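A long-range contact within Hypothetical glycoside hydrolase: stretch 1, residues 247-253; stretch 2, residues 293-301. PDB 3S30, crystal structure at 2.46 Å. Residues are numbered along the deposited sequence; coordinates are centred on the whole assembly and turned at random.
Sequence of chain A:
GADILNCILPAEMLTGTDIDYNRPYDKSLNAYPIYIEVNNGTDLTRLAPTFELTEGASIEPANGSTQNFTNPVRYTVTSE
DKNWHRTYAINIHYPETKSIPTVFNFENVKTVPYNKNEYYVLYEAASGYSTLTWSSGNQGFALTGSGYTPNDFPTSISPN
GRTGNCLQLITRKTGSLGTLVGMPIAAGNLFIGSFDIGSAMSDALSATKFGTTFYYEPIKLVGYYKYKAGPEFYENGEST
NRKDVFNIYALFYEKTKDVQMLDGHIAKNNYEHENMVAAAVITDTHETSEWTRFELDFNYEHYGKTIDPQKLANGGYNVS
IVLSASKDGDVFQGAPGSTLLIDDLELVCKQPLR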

# COMPACT_ATOMS: atom_id res chain seq x y z
N ASN A 247 2.38 3.80 7.76
CA ASN A 247 3.00 2.47 7.75
C ASN A 247 3.66 2.19 6.41
O ASN A 247 3.20 2.64 5.38
CB ASN A 247 1.99 1.37 8.13
CG ASN A 247 2.67 0.10 8.67
OD1 ASN A 247 3.89 0.02 8.73
ND2 ASN A 247 1.88 -0.89 9.05
N ILE A 248 4.78 1.48 6.46
CA ILE A 248 5.43 0.94 5.28
C ILE A 248 5.88 -0.47 5.66
O ILE A 248 6.52 -0.67 6.71
CB ILE A 248 6.67 1.78 4.86
CG1 ILE A 248 6.26 3.18 4.41
CG2 ILE A 248 7.47 1.08 3.73
CD1 ILE A 248 7.47 4.04 3.92
N TYR A 249 5.53 -1.44 4.83
CA TYR A 249 6.04 -2.80 4.98
C TYR A 249 5.99 -3.59 3.66
O TYR A 249 5.41 -3.16 2.66
CB TYR A 249 5.30 -3.55 6.08
CG TYR A 249 3.84 -3.84 5.81
CD1 TYR A 249 2.86 -2.90 6.11
CD2 TYR A 249 3.44 -5.07 5.30
CE1 TYR A 249 1.53 -3.17 5.88
CE2 TYR A 249 2.10 -5.34 5.05
CZ TYR A 249 1.14 -4.37 5.34
OH TYR A 249 -0.20 -4.62 5.12
N ALA A 250 6.62 -4.77 3.69
CA ALA A 250 6.64 -5.65 2.54
C ALA A 250 6.55 -7.08 3.02
O ALA A 250 7.03 -7.42 4.10
CB ALA A 250 7.90 -5.44 1.71
N LEU A 251 5.93 -7.92 2.19
CA LEU A 251 5.68 -9.31 2.53
C LEU A 251 6.31 -10.21 1.47
O LEU A 251 6.36 -9.86 0.30
CB LEU A 251 4.16 -9.55 2.57
CG LEU A 251 3.34 -8.64 3.49
CD1 LEU A 251 1.85 -8.78 3.19
CD2 LEU A 251 3.61 -8.96 4.95
N PHE A 252 6.78 -11.37 1.91
CA PHE A 252 7.24 -12.43 1.02
C PHE A 252 6.68 -13.74 1.57
O PHE A 252 6.97 -14.11 2.72
CB PHE A 252 8.77 -12.48 1.00
CG PHE A 252 9.34 -13.49 0.05
CD1 PHE A 252 9.02 -13.45 -1.31
CD2 PHE A 252 10.20 -14.49 0.50
CE1 PHE A 252 9.55 -14.39 -2.20
CE2 PHE A 252 10.73 -15.43 -0.37
CZ PHE A 252 10.41 -15.38 -1.72
N TYR A 253 5.88 -14.44 0.78
CA TYR A 253 5.26 -15.66 1.27
C TYR A 253 5.13 -16.77 0.24
O TYR A 253 5.26 -16.56 -0.96
CB TYR A 253 3.89 -15.35 1.89
CG TYR A 253 2.88 -14.75 0.93
CD1 TYR A 253 2.09 -15.56 0.13
CD2 TYR A 253 2.70 -13.38 0.86
CE1 TYR A 253 1.15 -15.02 -0.73
CE2 TYR A 253 1.77 -12.83 -0.01
CZ TYR A 253 0.99 -13.65 -0.79
OH TYR A 253 0.07 -13.10 -1.65
N ARG A 293 15.54 8.88 3.93
CA ARG A 293 15.75 7.50 3.50
C ARG A 293 15.28 6.49 4.53
O ARG A 293 15.43 6.69 5.73
CB ARG A 293 17.25 7.25 3.25
CG ARG A 293 17.53 5.93 2.57
CD ARG A 293 18.85 6.00 1.88
NE ARG A 293 19.20 4.80 1.12
CZ ARG A 293 19.65 3.67 1.66
NH1 ARG A 293 19.81 3.55 2.98
NH2 ARG A 293 19.95 2.65 0.87
N PHE A 294 14.71 5.39 4.04
CA PHE A 294 14.42 4.23 4.86
C PHE A 294 15.08 2.99 4.24
O PHE A 294 15.34 2.95 3.04
CB PHE A 294 12.90 4.04 5.08
CG PHE A 294 12.07 3.90 3.81
CD1 PHE A 294 11.85 2.65 3.24
CD2 PHE A 294 11.47 5.01 3.23
CE1 PHE A 294 11.08 2.51 2.08
CE2 PHE A 294 10.69 4.88 2.06
CZ PHE A 294 10.49 3.63 1.49
N GLU A 295 15.40 2.02 5.09
CA GLU A 295 16.06 0.79 4.66
C GLU A 295 15.61 -0.35 5.56
O GLU A 295 16.19 -0.56 6.62
CB GLU A 295 17.59 0.96 4.70
CG GLU A 295 18.37 -0.27 4.20
CD GLU A 295 19.89 -0.10 4.28
OE1 GLU A 295 20.39 1.05 4.30
OE2 GLU A 295 20.60 -1.13 4.33
N LEU A 296 14.58 -1.07 5.13
CA LEU A 296 13.97 -2.14 5.94
C LEU A 296 14.49 -3.50 5.48
O LEU A 296 14.27 -3.89 4.35
CB LEU A 296 12.44 -2.09 5.82
CG LEU A 296 11.79 -0.70 5.86
CD1 LEU A 296 10.28 -0.80 5.72
CD2 LEU A 296 12.19 0.07 7.13
N ASP A 297 15.20 -4.20 6.36
CA ASP A 297 15.71 -5.55 6.04
C ASP A 297 14.58 -6.57 6.16
O ASP A 297 13.81 -6.55 7.12
CB ASP A 297 16.85 -5.95 6.99
CG ASP A 297 18.14 -5.17 6.76
OD1 ASP A 297 18.82 -5.38 5.72
OD2 ASP A 297 18.51 -4.36 7.64
N PHE A 298 14.50 -7.47 5.19
CA PHE A 298 13.59 -8.62 5.30
C PHE A 298 14.07 -9.58 6.40
O PHE A 298 15.23 -9.98 6.43
CB PHE A 298 13.45 -9.35 3.96
CG PHE A 298 12.41 -8.75 3.06
CD1 PHE A 298 12.69 -7.61 2.32
CD2 PHE A 298 11.14 -9.31 2.97
CE1 PHE A 298 11.74 -7.05 1.48
CE2 PHE A 298 10.17 -8.76 2.14
CZ PHE A 298 10.47 -7.62 1.40
N ASN A 299 13.14 -9.92 7.29
CA ASN A 299 13.37 -10.84 8.39
C ASN A 299 12.85 -12.24 8.03
O ASN A 299 11.66 -12.51 8.15
CB ASN A 299 12.66 -10.30 9.64
CG ASN A 299 13.08 -10.99 10.92
OD1 ASN A 299 13.65 -12.09 10.90
ND2 ASN A 299 12.80 -10.35 12.07
N TYR A 300 13.74 -13.11 7.58
CA TYR A 300 13.40 -14.53 7.31
C TYR A 300 13.50 -15.39 8.55
O TYR A 300 12.80 -16.39 8.68
CB TYR A 300 14.33 -15.12 6.25
CG TYR A 300 14.12 -14.59 4.86
CD1 TYR A 300 14.62 -13.33 4.49
CD2 TYR A 300 13.44 -15.34 3.91
CE1 TYR A 300 14.44 -12.84 3.20
CE2 TYR A 300 13.26 -14.85 2.61
CZ TYR A 300 13.76 -13.60 2.27
OH TYR A 300 13.58 -13.13 0.99
N GLU A 301 14.40 -15.01 9.45
CA GLU A 301 14.68 -15.76 10.68
C GLU A 301 13.48 -15.83 11.64
O GLU A 301 13.33 -16.82 12.35
CB GLU A 301 15.90 -15.15 11.38
CG GLU A 301 16.27 -15.77 12.73
CD GLU A 301 15.68 -15.04 13.93
OE1 GLU A 301 15.31 -13.85 13.78
OE2 GLU A 301 15.61 -15.66 15.01

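The two stretches meet mainly through side chains, in an apolar contact between a strand and a strand with the loop that follows it, burying 349 Å² with no hydrogen bond crossing it. Their end-to-end directions differ by 27°, so they run roughly the same way, but the nearest CA atoms, those of Ala250 and Phe298, lie 8.0 Å apart, too far for backbone pairing as neighbours in one sheet. Strand alternation selects the participants: the CA-to-CB bonds of Ile248, Ala250 and Phe252 point toward stretch 2, while those of Tyr249 and Leu251 point away. Phe294, Leu296 and Phe298 answer from the other side, with Glu295 and Asp297 between them exposed and out of reach.

Ile248 serves two partners. Its CD1 sits 4.0 Å from the centroid of the Phe294 ring and 20° off the ring normal, a CH-pi geometry over the face, and its CG2 lies 3.9 Å from Leu296 CD1; the backbone joins in, with Ile248 O also 3.9 Å from Leu296 CD1. Ala250 CB is 3.4 Å from Phe298 CZ, a close apolar contact, with the methyl oblique to the ring. The same ring reaches Phe252, with CE2 4.1 Å from Phe252 CB. Tyr300 starts sideways from CA to CB, yet its end comes nearer, placing CE2 3.7 Å from Phe252 CD2; its hydroxyl is hydrogen-bonded elsewhere in the structure.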